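PDB 4NJ5: histone-lysine N-methyltransferase family member SUVH9 from Arabidopsis thaliana, which probably binds methylated DNA and helps recruit RNA polymerase V to chromatin for gene silencing, while lacking methyltransferase activity of its own. Local coordinates for residues M28-M32 with D325-I331; Q100-D104 with Y139-G143; R332-L336 with R436-I442; C388-V393 with M454-C459; A414-S418 with S501-G505. One frame throughout, in Å; residues are numbered along the deposited sequence.

Interaction 1 (M28-M32 with D325-I331); sequences MFLMM and DYNGTLI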
# COMPACT_ATOMS: atom_id res chain seq x y z
N MET A 28 -0.58 13.48 2.43
CA MET A 28 -2.00 13.69 2.14
C MET A 28 -2.49 15.03 2.66
O MET A 28 -3.31 15.69 2.03
CB MET A 28 -2.83 12.53 2.69
CG MET A 28 -2.63 11.23 1.93
SD MET A 28 -3.49 9.82 2.67
CE MET A 28 -5.19 10.39 2.57
N PHE A 29 -1.97 15.45 3.81
CA PHE A 29 -2.35 16.73 4.39
C PHE A 29 -1.89 17.91 3.54
O PHE A 29 -2.65 18.85 3.31
CB PHE A 29 -1.80 16.88 5.81
CG PHE A 29 -1.98 18.26 6.38
CD1 PHE A 29 -3.22 18.68 6.83
CD2 PHE A 29 -0.90 19.13 6.46
CE1 PHE A 29 -3.39 19.95 7.35
CE2 PHE A 29 -1.06 20.41 6.98
CZ PHE A 29 -2.31 20.81 7.43
N LEU A 30 -0.64 17.85 3.09
CA LEU A 30 -0.08 18.89 2.22
C LEU A 30 -0.88 18.98 0.92
O LEU A 30 -1.14 20.09 0.39
CB LEU A 30 1.38 18.58 1.91
CG LEU A 30 2.29 18.65 3.13
CD1 LEU A 30 3.71 18.23 2.78
CD2 LEU A 30 2.27 20.06 3.72
N MET A 31 -1.28 17.81 0.42
CA MET A 31 -2.14 17.76 -0.76
C MET A 31 -3.53 18.36 -0.50
O MET A 31 -4.07 19.07 -1.35
CB MET A 31 -2.25 16.32 -1.29
CG MET A 31 -0.91 15.63 -1.48
SD MET A 31 -0.78 14.55 -2.91
CE MET A 31 0.06 15.67 -4.02
N MET A 32 -4.11 18.11 0.66
CA MET A 32 -5.42 18.70 0.95
C MET A 32 -5.29 20.21 1.08
O MET A 32 -6.17 20.96 0.65
CB MET A 32 -6.03 18.09 2.22
CG MET A 32 -6.64 16.70 2.01
SD MET A 32 -8.03 16.75 0.85
CE MET A 32 -9.24 17.65 1.82
N ASP A 325 -9.75 12.13 0.41
CA ASP A 325 -9.06 13.19 -0.33
C ASP A 325 -9.49 13.15 -1.80
O ASP A 325 -10.40 12.40 -2.16
CB ASP A 325 -7.53 13.11 -0.17
CG ASP A 325 -6.92 11.83 -0.77
OD1 ASP A 325 -7.61 11.06 -1.47
OD2 ASP A 325 -5.70 11.61 -0.54
N TYR A 326 -8.84 13.94 -2.64
CA TYR A 326 -9.22 14.00 -4.05
C TYR A 326 -8.68 12.83 -4.88
O TYR A 326 -8.90 12.77 -6.09
CB TYR A 326 -8.83 15.34 -4.68
CG TYR A 326 -9.68 16.48 -4.19
CD1 TYR A 326 -10.86 16.82 -4.84
CD2 TYR A 326 -9.33 17.20 -3.05
CE1 TYR A 326 -11.66 17.86 -4.39
CE2 TYR A 326 -10.11 18.24 -2.59
CZ TYR A 326 -11.28 18.57 -3.26
OH TYR A 326 -12.06 19.60 -2.81
N ASN A 327 -7.98 11.91 -4.23
CA ASN A 327 -7.45 10.73 -4.92
C ASN A 327 -8.24 9.48 -4.53
O ASN A 327 -7.90 8.37 -4.93
CB ASN A 327 -5.97 10.56 -4.60
CG ASN A 327 -5.24 9.71 -5.62
OD1 ASN A 327 -5.61 9.68 -6.80
ND2 ASN A 327 -4.20 9.01 -5.18
N GLY A 328 -9.29 9.68 -3.74
CA GLY A 328 -10.15 8.59 -3.31
C GLY A 328 -9.64 7.87 -2.07
O GLY A 328 -10.11 6.79 -1.73
N THR A 329 -8.66 8.48 -1.41
CA THR A 329 -7.97 7.85 -0.29
C THR A 329 -8.56 8.26 1.06
O THR A 329 -8.81 9.44 1.30
CB THR A 329 -6.46 8.20 -0.30
OG1 THR A 329 -5.92 7.94 -1.60
CG2 THR A 329 -5.70 7.38 0.73
N LEU A 330 -8.80 7.28 1.93
CA LEU A 330 -9.28 7.56 3.27
C LEU A 330 -8.27 8.41 4.03
O LEU A 330 -7.08 8.08 4.07
CB LEU A 330 -9.56 6.27 4.04
CG LEU A 330 -10.15 6.46 5.45
CD1 LEU A 330 -11.56 7.04 5.37
CD2 LEU A 330 -10.15 5.17 6.25
N ILE A 331 -8.73 9.51 4.63
CA ILE A 331 -7.86 10.40 5.38
C ILE A 331 -7.64 9.90 6.81
O ILE A 331 -6.50 9.78 7.27
CB ILE A 331 -8.42 11.84 5.41
CG1 ILE A 331 -8.56 12.38 3.98
CG2 ILE A 331 -7.51 12.75 6.23
CD1 ILE A 331 -9.30 13.71 3.89
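Met28 lays its thioether end over the loop 325-331, the methyl CE packing against both the carboxylate of Asp325 and the methyl of Thr329. Met28 CE comes nearest to Leu330 O, at 3.3 Å, and lies 3.4 Å from Asp325 OD2. A bend at the last torsion (chi3 61°) turns this methyl into the curve of the loop, where it also approaches CG1 of Ile331. The Met28 and Asp325 side chains cross nearly at right angles. One turn further along the helix, Met32 sets SD 3.8 Å from Asp325 CB, and the same sulfur makes an oblique Met-aromatic contact with Tyr326, 5.2 Å from the ring centroid. The contact thus docks the long N-terminal helix 8-35 on the pre-SET region, at a type I beta turn running from Asp325 to Gly328. Asp325 braces that turn from inside: its OD1 accepts from Asn327 N (2.9 Å), making an Asx turn, and from Thr329 N (2.8 Å), the two donors arriving from opposite faces of the carboxylate plane. Trp424 touches Met28 and donates through NE1 to Leu330 O, while Arg351 packs on both Met32 and Tyr326.

Interaction 2 (Q100-D104 with Y139-G143); sequences QSGID and YTGQG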
# COMPACT_ATOMS: atom_id res chain seq x y z
N GLN A 100 18.30 12.03 -5.90
CA GLN A 100 18.54 12.20 -7.34
C GLN A 100 19.81 11.49 -7.82
O GLN A 100 20.17 11.59 -8.99
CB GLN A 100 18.62 13.67 -7.72
CG GLN A 100 17.34 14.45 -7.58
CD GLN A 100 17.48 15.87 -8.08
OE1 GLN A 100 17.40 16.82 -7.31
NE2 GLN A 100 17.73 16.01 -9.38
N SER A 101 20.48 10.80 -6.91
CA SER A 101 21.72 10.12 -7.25
C SER A 101 21.55 8.62 -7.09
O SER A 101 20.80 8.15 -6.24
CB SER A 101 22.86 10.60 -6.35
OG SER A 101 22.97 12.01 -6.38
N GLY A 102 22.27 7.86 -7.92
CA GLY A 102 22.21 6.41 -7.84
C GLY A 102 22.93 5.89 -6.62
O GLY A 102 22.43 5.00 -5.92
N ILE A 103 24.11 6.44 -6.34
CA ILE A 103 24.93 5.96 -5.24
C ILE A 103 24.79 6.83 -4.00
O ILE A 103 25.00 8.04 -4.05
CB ILE A 103 26.42 5.92 -5.63
CG1 ILE A 103 26.61 5.10 -6.91
CG2 ILE A 103 27.26 5.36 -4.48
CD1 ILE A 103 27.89 5.44 -7.64
N ASP A 104 24.45 6.20 -2.88
CA ASP A 104 24.56 6.86 -1.58
C ASP A 104 25.76 6.28 -0.83
O ASP A 104 26.03 5.07 -0.93
CB ASP A 104 23.27 6.70 -0.78
CG ASP A 104 23.26 7.57 0.47
OD1 ASP A 104 24.07 8.52 0.53
OD2 ASP A 104 22.43 7.32 1.37
N TYR A 139 26.35 -2.58 -12.75
CA TYR A 139 26.02 -1.21 -12.35
C TYR A 139 27.02 -0.18 -12.88
O TYR A 139 28.23 -0.34 -12.73
CB TYR A 139 25.95 -1.13 -10.83
CG TYR A 139 25.36 0.17 -10.32
CD1 TYR A 139 23.99 0.33 -10.19
CD2 TYR A 139 26.18 1.23 -9.96
CE1 TYR A 139 23.45 1.51 -9.72
CE2 TYR A 139 25.65 2.41 -9.49
CZ TYR A 139 24.29 2.55 -9.38
OH TYR A 139 23.77 3.73 -8.91
N THR A 140 26.50 0.88 -13.49
CA THR A 140 27.34 1.94 -14.02
C THR A 140 27.48 3.08 -13.01
O THR A 140 26.50 3.52 -12.42
CB THR A 140 26.78 2.51 -15.33
OG1 THR A 140 26.59 1.44 -16.27
CG2 THR A 140 27.74 3.53 -15.92
N GLY A 141 28.71 3.55 -12.82
CA GLY A 141 28.99 4.67 -11.93
C GLY A 141 28.32 5.95 -12.37
O GLY A 141 27.75 6.03 -13.46
N GLN A 142 28.39 6.98 -11.53
CA GLN A 142 27.69 8.23 -11.79
C GLN A 142 28.64 9.40 -12.05
O GLN A 142 29.86 9.23 -12.11
CB GLN A 142 26.77 8.58 -10.61
CG GLN A 142 27.51 8.96 -9.34
CD GLN A 142 26.61 9.00 -8.11
OE1 GLN A 142 25.49 8.49 -8.14
NE2 GLN A 142 27.10 9.60 -7.04
N GLY A 143 28.07 10.59 -12.23
CA GLY A 143 28.84 11.80 -12.40
C GLY A 143 29.13 12.14 -13.85
O GLY A 143 29.16 11.26 -14.72
O HOH W 1 25.79 10.51 -4.14
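The ring of Tyr139 and the carboxamide of Gln142 are the flat groups here, and Ile103 packs against both. Ile103 CG1 approaches the tyrosine ring obliquely, 3.8 Å from CE2, while the phenol oxygen OH reaches past it to the backbone of Gly102, 3.3 Å from its carbonyl carbon. Gln142 CD, the carboxamide carbon, lies 3.8 Å from Ile103 CD1. The contact belongs to the SRA (YDG) domain, where strands 103-106 and 136-140 are members of one mixed sheet but are not paired with each other: 103-106 pairs with 117-124, and 136-140 with 212-220. Side chains and one amide join the start of the first strand to the end of the second and the residues just after it. Gln142 OE1 accepts from Ile103 N at 3.1 Å, a nearly straight bond (167°) whose donor stands above the carbonyl plane of the amide. Gln142 CG sits between the backbone N and the carbonyl carbon (chi1 69°), and the chain then runs out extended, which carries the carboxamide across to Ile103. Helix 159-169 flanks the site: Met164 touches both Ile103 and Tyr139, and Asn161 accepts from the backbone N of Gln142. At the far end of the carboxamide, a water donates to Ile103 O at 2.6 Å and accepts a weak bond from Gln142 NE2 at 3.3 Å.

Interaction 3 (R332-L336 with R436-I442); sequences RQKPL and RPSYPDI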
# COMPACT_ATOMS: atom_id res chain seq x y z
N ARG A 332 -8.74 9.61 7.51
CA ARG A 332 -8.69 9.05 8.86
C ARG A 332 -9.88 8.12 9.08
O ARG A 332 -10.87 8.21 8.36
CB ARG A 332 -8.70 10.17 9.90
CG ARG A 332 -9.94 11.07 9.86
CD ARG A 332 -9.81 12.22 10.85
NE ARG A 332 -8.41 12.53 11.13
CZ ARG A 332 -7.68 13.41 10.45
NH1 ARG A 332 -8.20 14.10 9.45
NH2 ARG A 332 -6.41 13.60 10.79
N GLN A 333 -9.79 7.23 10.07
CA GLN A 333 -10.92 6.39 10.46
C GLN A 333 -12.06 7.24 11.03
O GLN A 333 -11.83 8.25 11.69
CB GLN A 333 -10.50 5.35 11.51
CG GLN A 333 -9.58 4.24 11.02
CD GLN A 333 -9.38 3.14 12.06
OE1 GLN A 333 -10.26 2.89 12.89
NE2 GLN A 333 -8.22 2.49 12.03
N LYS A 334 -13.30 6.82 10.78
CA LYS A 334 -14.49 7.43 11.37
C LYS A 334 -15.54 6.34 11.64
O LYS A 334 -15.53 5.32 10.98
CB LYS A 334 -15.05 8.58 10.51
CG LYS A 334 -14.70 8.52 9.03
CD LYS A 334 -14.31 9.91 8.49
CE LYS A 334 -15.31 10.99 8.89
NZ LYS A 334 -16.61 10.86 8.18
N PRO A 335 -16.43 6.55 12.62
CA PRO A 335 -17.39 5.49 12.95
C PRO A 335 -18.41 5.24 11.84
O PRO A 335 -19.00 4.16 11.76
CB PRO A 335 -18.11 6.02 14.20
CG PRO A 335 -17.97 7.51 14.10
CD PRO A 335 -16.63 7.75 13.44
N LEU A 336 -18.61 6.24 10.99
CA LEU A 336 -19.60 6.15 9.92
C LEU A 336 -19.28 7.14 8.81
O LEU A 336 -19.06 8.32 9.05
CB LEU A 336 -21.00 6.43 10.47
CG LEU A 336 -22.17 6.30 9.50
CD1 LEU A 336 -22.28 4.88 8.96
CD2 LEU A 336 -23.46 6.72 10.18
N ARG A 436 -7.12 16.36 16.24
CA ARG A 436 -7.86 15.38 15.46
C ARG A 436 -9.31 15.80 15.33
O ARG A 436 -9.96 16.11 16.33
CB ARG A 436 -7.78 13.98 16.08
CG ARG A 436 -8.19 12.88 15.11
CD ARG A 436 -8.50 11.57 15.81
NE ARG A 436 -8.66 10.48 14.85
CZ ARG A 436 -9.77 10.24 14.16
NH1 ARG A 436 -10.84 11.01 14.33
NH2 ARG A 436 -9.82 9.23 13.31
N PRO A 437 -9.82 15.84 14.09
CA PRO A 437 -11.24 16.11 13.85
C PRO A 437 -12.11 15.11 14.60
O PRO A 437 -11.69 13.97 14.81
CB PRO A 437 -11.38 15.89 12.34
CG PRO A 437 -10.04 16.23 11.80
CD PRO A 437 -9.07 15.72 12.83
N SER A 438 -13.30 15.53 15.00
CA SER A 438 -14.16 14.73 15.86
C SER A 438 -14.54 13.35 15.29
O SER A 438 -14.91 13.23 14.12
CB SER A 438 -15.41 15.52 16.25
OG SER A 438 -16.11 15.98 15.11
N TYR A 439 -14.40 12.33 16.13
CA TYR A 439 -14.87 10.97 15.88
C TYR A 439 -16.07 10.79 16.80
O TYR A 439 -15.92 10.45 17.97
CB TYR A 439 -13.77 9.98 16.27
CG TYR A 439 -14.02 8.52 15.90
CD1 TYR A 439 -14.94 7.74 16.60
CD2 TYR A 439 -13.28 7.90 14.90
CE1 TYR A 439 -15.14 6.41 16.28
CE2 TYR A 439 -13.47 6.58 14.57
CZ TYR A 439 -14.40 5.84 15.27
OH TYR A 439 -14.60 4.52 14.94
N PRO A 440 -17.28 11.02 16.27
CA PRO A 440 -18.48 11.08 17.12
C PRO A 440 -18.85 9.76 17.79
O PRO A 440 -18.69 8.69 17.21
CB PRO A 440 -19.59 11.50 16.13
CG PRO A 440 -19.09 11.07 14.79
CD PRO A 440 -17.59 11.20 14.84
N ASP A 441 -19.34 9.85 19.03
CA ASP A 441 -19.83 8.68 19.74
C ASP A 441 -21.22 8.33 19.23
O ASP A 441 -22.19 9.03 19.52
CB ASP A 441 -19.88 8.95 21.25
CG ASP A 441 -20.08 7.68 22.06
OD1 ASP A 441 -21.21 7.16 22.11
OD2 ASP A 441 -19.09 7.20 22.67
N ILE A 442 -21.32 7.26 18.45
CA ILE A 442 -22.59 6.81 17.91
C ILE A 442 -22.88 5.39 18.39
O ILE A 442 -21.97 4.69 18.82
CB ILE A 442 -22.60 6.83 16.37
CG1 ILE A 442 -21.58 5.84 15.81
CG2 ILE A 442 -22.33 8.24 15.85
CD1 ILE A 442 -21.66 5.68 14.32
O HOH W 2 -13.21 3.13 12.86
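Segments 332-336 and 436-442 are both irregular and run side by side in nearly the same direction, 15° apart end to end, coming closest at Lys334 and Tyr439, whose CA atoms are 5.7 Å apart. The one direct hydrogen bond between them is donated by a side chain: Arg436 NH2 reaches Gln333 O at 2.8 Å, with the acceptor lying in the guanidinium plane. Arg436 gets there with an extended chain, its CG anti to the backbone N (chi1 -163°). The two arginines slide past each other in opposite directions with their guanidinium planes almost perpendicular, and Arg332 CD rests over a face of the Arg436 group, toward its rim. The Arg332 guanidinium in turn receives Pro437 CD over the centre of one face, 3.6 Å from CZ, and its NH1 forms a salt bridge with Glu321. Further along, Pro335 meets Tyr439 in a CH-pi contact: CD stands 3.3 Å from the ring centroid, almost directly above it. Pro335 CG also touches the Pro440 ring, and its CB packs on Ile442 CD1 at 3.6 Å. A water joins the Tyr439 hydroxyl to Gln333 OE1, whereas Gln333 NE2 donates to Ser418 O. The contact fastens the pre-SET chain to a long loop of the SET domain. Just beyond Leu336 the chain enters strand 337-338, and strand 469-475 packs against the side chains of Gln333 and Leu336.

Interaction 4 (C388-V393 with M454-C459); sequences CEYAGV and MRNVAC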
# COMPACT_ATOMS: atom_id res chain seq x y z
N CYS A 388 -12.50 -3.16 -1.44
CA CYS A 388 -13.77 -3.74 -1.84
C CYS A 388 -14.71 -3.73 -0.64
O CYS A 388 -14.28 -3.48 0.49
CB CYS A 388 -13.59 -5.18 -2.29
SG CYS A 388 -12.99 -6.25 -0.96
N GLU A 389 -15.98 -4.01 -0.90
CA GLU A 389 -16.96 -4.18 0.16
C GLU A 389 -16.78 -5.56 0.78
O GLU A 389 -16.23 -6.46 0.14
CB GLU A 389 -18.37 -4.04 -0.43
CG GLU A 389 -19.51 -4.07 0.58
CD GLU A 389 -20.87 -3.76 -0.05
OE1 GLU A 389 -20.90 -3.28 -1.20
OE2 GLU A 389 -21.91 -3.99 0.61
N TYR A 390 -17.20 -5.71 2.03
CA TYR A 390 -17.34 -7.04 2.63
C TYR A 390 -18.80 -7.46 2.47
O TYR A 390 -19.65 -7.09 3.28
CB TYR A 390 -16.94 -7.01 4.11
CG TYR A 390 -17.02 -8.37 4.77
CD1 TYR A 390 -18.19 -8.81 5.38
CD2 TYR A 390 -15.92 -9.22 4.77
CE1 TYR A 390 -18.27 -10.05 5.97
CE2 TYR A 390 -15.99 -10.47 5.36
CZ TYR A 390 -17.16 -10.88 5.96
OH TYR A 390 -17.24 -12.13 6.56
N ALA A 391 -19.10 -8.22 1.42
CA ALA A 391 -20.48 -8.48 1.03
C ALA A 391 -21.05 -9.83 1.51
O ALA A 391 -20.50 -10.89 1.23
CB ALA A 391 -20.65 -8.34 -0.48
N GLY A 392 -22.18 -9.76 2.21
CA GLY A 392 -22.88 -10.94 2.66
C GLY A 392 -24.37 -10.67 2.72
O GLY A 392 -24.84 -9.65 2.19
N VAL A 393 -25.12 -11.56 3.36
CA VAL A 393 -26.56 -11.37 3.51
C VAL A 393 -26.86 -10.82 4.90
O VAL A 393 -26.64 -11.49 5.90
CB VAL A 393 -27.32 -12.69 3.29
CG1 VAL A 393 -28.82 -12.48 3.47
CG2 VAL A 393 -27.02 -13.25 1.91
N MET A 454 -24.17 -16.84 0.10
CA MET A 454 -23.86 -15.77 -0.83
C MET A 454 -22.80 -14.85 -0.23
O MET A 454 -22.94 -14.40 0.91
CB MET A 454 -25.13 -14.99 -1.18
CG MET A 454 -26.16 -15.86 -1.91
SD MET A 454 -27.88 -15.32 -1.71
CE MET A 454 -27.85 -13.75 -2.58
N ARG A 455 -21.75 -14.60 -1.00
CA ARG A 455 -20.59 -13.86 -0.52
C ARG A 455 -19.74 -13.39 -1.69
O ARG A 455 -19.88 -13.89 -2.81
CB ARG A 455 -19.73 -14.77 0.36
CG ARG A 455 -19.45 -16.12 -0.28
CD ARG A 455 -18.20 -16.76 0.26
NE ARG A 455 -18.34 -17.17 1.65
CZ ARG A 455 -17.32 -17.48 2.44
NH1 ARG A 455 -16.08 -17.39 1.98
NH2 ARG A 455 -17.53 -17.85 3.69
N ASN A 456 -18.87 -12.41 -1.44
CA ASN A 456 -17.92 -11.94 -2.44
C ASN A 456 -16.49 -12.33 -2.06
O ASN A 456 -16.28 -13.09 -1.11
CB ASN A 456 -18.00 -10.42 -2.58
CG ASN A 456 -17.42 -9.68 -1.38
OD1 ASN A 456 -17.49 -10.16 -0.25
ND2 ASN A 456 -16.85 -8.51 -1.63
N VAL A 457 -15.52 -11.79 -2.79
CA VAL A 457 -14.11 -12.12 -2.59
C VAL A 457 -13.66 -11.85 -1.15
O VAL A 457 -12.93 -12.66 -0.55
CB VAL A 457 -13.21 -11.35 -3.60
CG1 VAL A 457 -13.48 -9.84 -3.54
CG2 VAL A 457 -11.74 -11.65 -3.37
N ALA A 458 -14.13 -10.74 -0.59
CA ALA A 458 -13.71 -10.28 0.73
C ALA A 458 -13.99 -11.28 1.85
O ALA A 458 -13.37 -11.23 2.91
CB ALA A 458 -14.37 -8.94 1.05
N CYS A 459 -14.92 -12.20 1.61
CA CYS A 459 -15.30 -13.16 2.63
C CYS A 459 -14.29 -14.30 2.74
O CYS A 459 -14.39 -15.14 3.64
CB CYS A 459 -16.71 -13.70 2.36
SG CYS A 459 -17.99 -12.44 2.51
O HOH W 3 -15.35 -13.94 6.27
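Asn456 turns its carboxamide toward the chain at Tyr390 and Ala391 and grips it on both sides of Tyr390. Its ND2 donates to Glu389 O at 2.8 Å, close to the plane of the amide, while OD1 accepts from Ala391 N at 3.0 Å, a donor well above the carbonyl plane. With CG held between the backbone N and the carbonyl carbon (chi1 72°), the amide faces the opposing backbone and its CG lies against the Ala391 methyl. This joins two parts of the SET domain core, the chain leaving strand 386-389 and the segment from strand 454-455 into a 3-10 segment, and a weak backbone bond, Asn456 N to Ala391 O, supplements it. Segment 454-459 probably begins the stretch corresponding to the NHS motif, which helps form the pseudoknot in other SET domains. The Tyr390 ring spreads over the 3-10 segment. Cys459 SG stands above one of its faces, offset toward the rim and 4.1 Å from the centroid, in a Cys sulfur-aromatic contact; the Ala458 methyl approaches CD2. On roughly its other side, the Ala458 methyl meets Cys388 SG at 3.6 Å. At the far end Val393 and Met454 cross obliquely, CG2 against CB. Strand 485-490 touches Glu389, Tyr390 and Ala458, and Arg485 pairs with the Glu389 carboxylate. The phenol oxygen ends at a water in the plane of the ring: Tyr390 OH lies 2.6 Å from it, and the water donates to Cys459 O at 3.0 Å.

Interaction 5 (A414-S418 with S501-G505); sequences ARFSS and SLDYG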
# COMPACT_ATOMS: atom_id res chain seq x y z
N ALA A 414 -19.51 -5.58 13.70
CA ALA A 414 -19.17 -4.75 14.86
C ALA A 414 -17.89 -5.24 15.54
O ALA A 414 -17.22 -4.48 16.23
CB ALA A 414 -20.31 -4.73 15.85
N ARG A 415 -17.57 -6.52 15.36
CA ARG A 415 -16.44 -7.12 16.05
C ARG A 415 -15.11 -6.95 15.32
O ARG A 415 -14.05 -7.23 15.88
CB ARG A 415 -16.71 -8.60 16.33
CG ARG A 415 -18.07 -8.85 16.94
CD ARG A 415 -18.11 -10.14 17.75
NE ARG A 415 -19.47 -10.45 18.18
CZ ARG A 415 -19.97 -11.68 18.26
NH1 ARG A 415 -19.21 -12.72 17.94
NH2 ARG A 415 -21.22 -11.87 18.66
N PHE A 416 -15.16 -6.50 14.07
CA PHE A 416 -13.94 -6.17 13.34
C PHE A 416 -13.17 -5.11 14.12
O PHE A 416 -13.76 -4.19 14.69
CB PHE A 416 -14.26 -5.64 11.93
CG PHE A 416 -14.61 -6.72 10.93
CD1 PHE A 416 -13.70 -7.72 10.62
CD2 PHE A 416 -15.83 -6.71 10.29
CE1 PHE A 416 -14.01 -8.70 9.69
CE2 PHE A 416 -16.16 -7.69 9.36
CZ PHE A 416 -15.25 -8.69 9.06
N SER A 417 -11.85 -5.24 14.16
CA SER A 417 -11.03 -4.26 14.85
C SER A 417 -10.05 -3.58 13.90
O SER A 417 -9.30 -4.24 13.19
CB SER A 417 -10.26 -4.91 16.00
OG SER A 417 -9.47 -3.94 16.68
N SER A 418 -10.08 -2.26 13.90
CA SER A 418 -9.15 -1.48 13.10
C SER A 418 -8.25 -0.67 14.03
O SER A 418 -7.58 0.27 13.59
CB SER A 418 -9.92 -0.55 12.16
OG SER A 418 -10.73 -1.29 11.27
N SER A 501 -5.38 -9.35 5.37
CA SER A 501 -5.89 -9.89 6.62
C SER A 501 -6.77 -8.90 7.37
O SER A 501 -6.61 -7.69 7.25
CB SER A 501 -4.74 -10.37 7.51
OG SER A 501 -3.85 -9.31 7.81
N LEU A 502 -7.71 -9.45 8.14
CA LEU A 502 -8.62 -8.66 8.97
C LEU A 502 -8.61 -9.18 10.40
O LEU A 502 -8.43 -10.38 10.63
CB LEU A 502 -10.04 -8.76 8.42
CG LEU A 502 -10.42 -7.96 7.19
CD1 LEU A 502 -11.64 -8.58 6.53
CD2 LEU A 502 -10.70 -6.51 7.57
N ASP A 503 -8.82 -8.29 11.36
CA ASP A 503 -9.01 -8.70 12.75
C ASP A 503 -10.50 -8.89 12.99
O ASP A 503 -11.23 -7.92 13.22
CB ASP A 503 -8.44 -7.66 13.71
CG ASP A 503 -8.35 -8.17 15.14
OD1 ASP A 503 -8.92 -9.24 15.43
OD2 ASP A 503 -7.72 -7.50 15.98
N TYR A 504 -10.95 -10.14 12.96
CA TYR A 504 -12.36 -10.46 13.12
C TYR A 504 -12.83 -10.23 14.56
O TYR A 504 -14.03 -10.16 14.82
CB TYR A 504 -12.65 -11.89 12.68
CG TYR A 504 -12.73 -12.08 11.18
CD1 TYR A 504 -11.58 -12.28 10.42
CD2 TYR A 504 -13.95 -12.06 10.52
CE1 TYR A 504 -11.66 -12.45 9.05
CE2 TYR A 504 -14.04 -12.23 9.15
CZ TYR A 504 -12.88 -12.42 8.42
OH TYR A 504 -12.96 -12.59 7.05
N GLY A 505 -11.88 -10.10 15.48
CA GLY A 505 -12.20 -9.89 16.88
C GLY A 505 -12.77 -11.12 17.55
O GLY A 505 -12.06 -12.11 17.75
O HOH W 4 -9.29 -5.40 10.59
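This is a surface contact of the SET domain: segment 414-418, the end of a 3-10 segment and the loop after it, lies along the end of the modelled chain, 501-505, through a backbone hydrogen bond and an aromatic pair. Residues 501-505 correspond to the C-terminal SET motif that, as in other SET domains, probably forms the pseudoknot with the region of 462-463. Ser417 N donates to Asp503 O at 2.9 Å, in the carbonyl plane, and a water extends the link, donating to Ser417 O and accepting from Asp503 N. The same Asp503 O receives a CA-H...O contact from Phe416 CA at 3.2 Å and lies near the plane of the Phe416 ring, at its edge. Phe416 and Tyr504 run side by side in the same direction, with planes inclined at 47° and centroids 5.0 Å apart. Phe416 CE1 lies over one face of the Tyr504 ring, offset toward the rim and 3.5 Å from CD2, and also touches Leu502 CD1. Asp503 has its CG anti to the backbone N (chi1 -168°), which places OD1 to accept from Gly505 N at 3.1 Å in an Asx turn. Strand 469-475 meets Phe416 and Leu502 through Val471, and Tyr390 meets Phe416 edge-to-face. Leu502 is held by backbone hydrogen bonds to Ser462 and Ser464, where strands 462-463 and 501-502 pair, while the Tyr504 hydroxyl is hydrogen-bonded to Ile461 O.

How the interactions relate
From the N terminus, helix 8-35 supplies the first half of interaction 1, whose loop closes only at 325-331 in the pre-SET region. Within that long span falls interaction 2, which closes a short loop inside the SRA domain, its nearest atoms about 17 Å from interaction 1. The chain passes directly from 331 into interaction 3. Interactions 3, 4 and 5 all cross one another along the sequence, interlacing the SET domain with itself and, through interaction 3, with the pre-SET region. Interaction 4 ties the end of strand 386-389 to strand 454-455, and interaction 5 ties the loop before strand 448-450 to the C-terminal end of the modelled chain. Interaction 5 touches both 3 and 4.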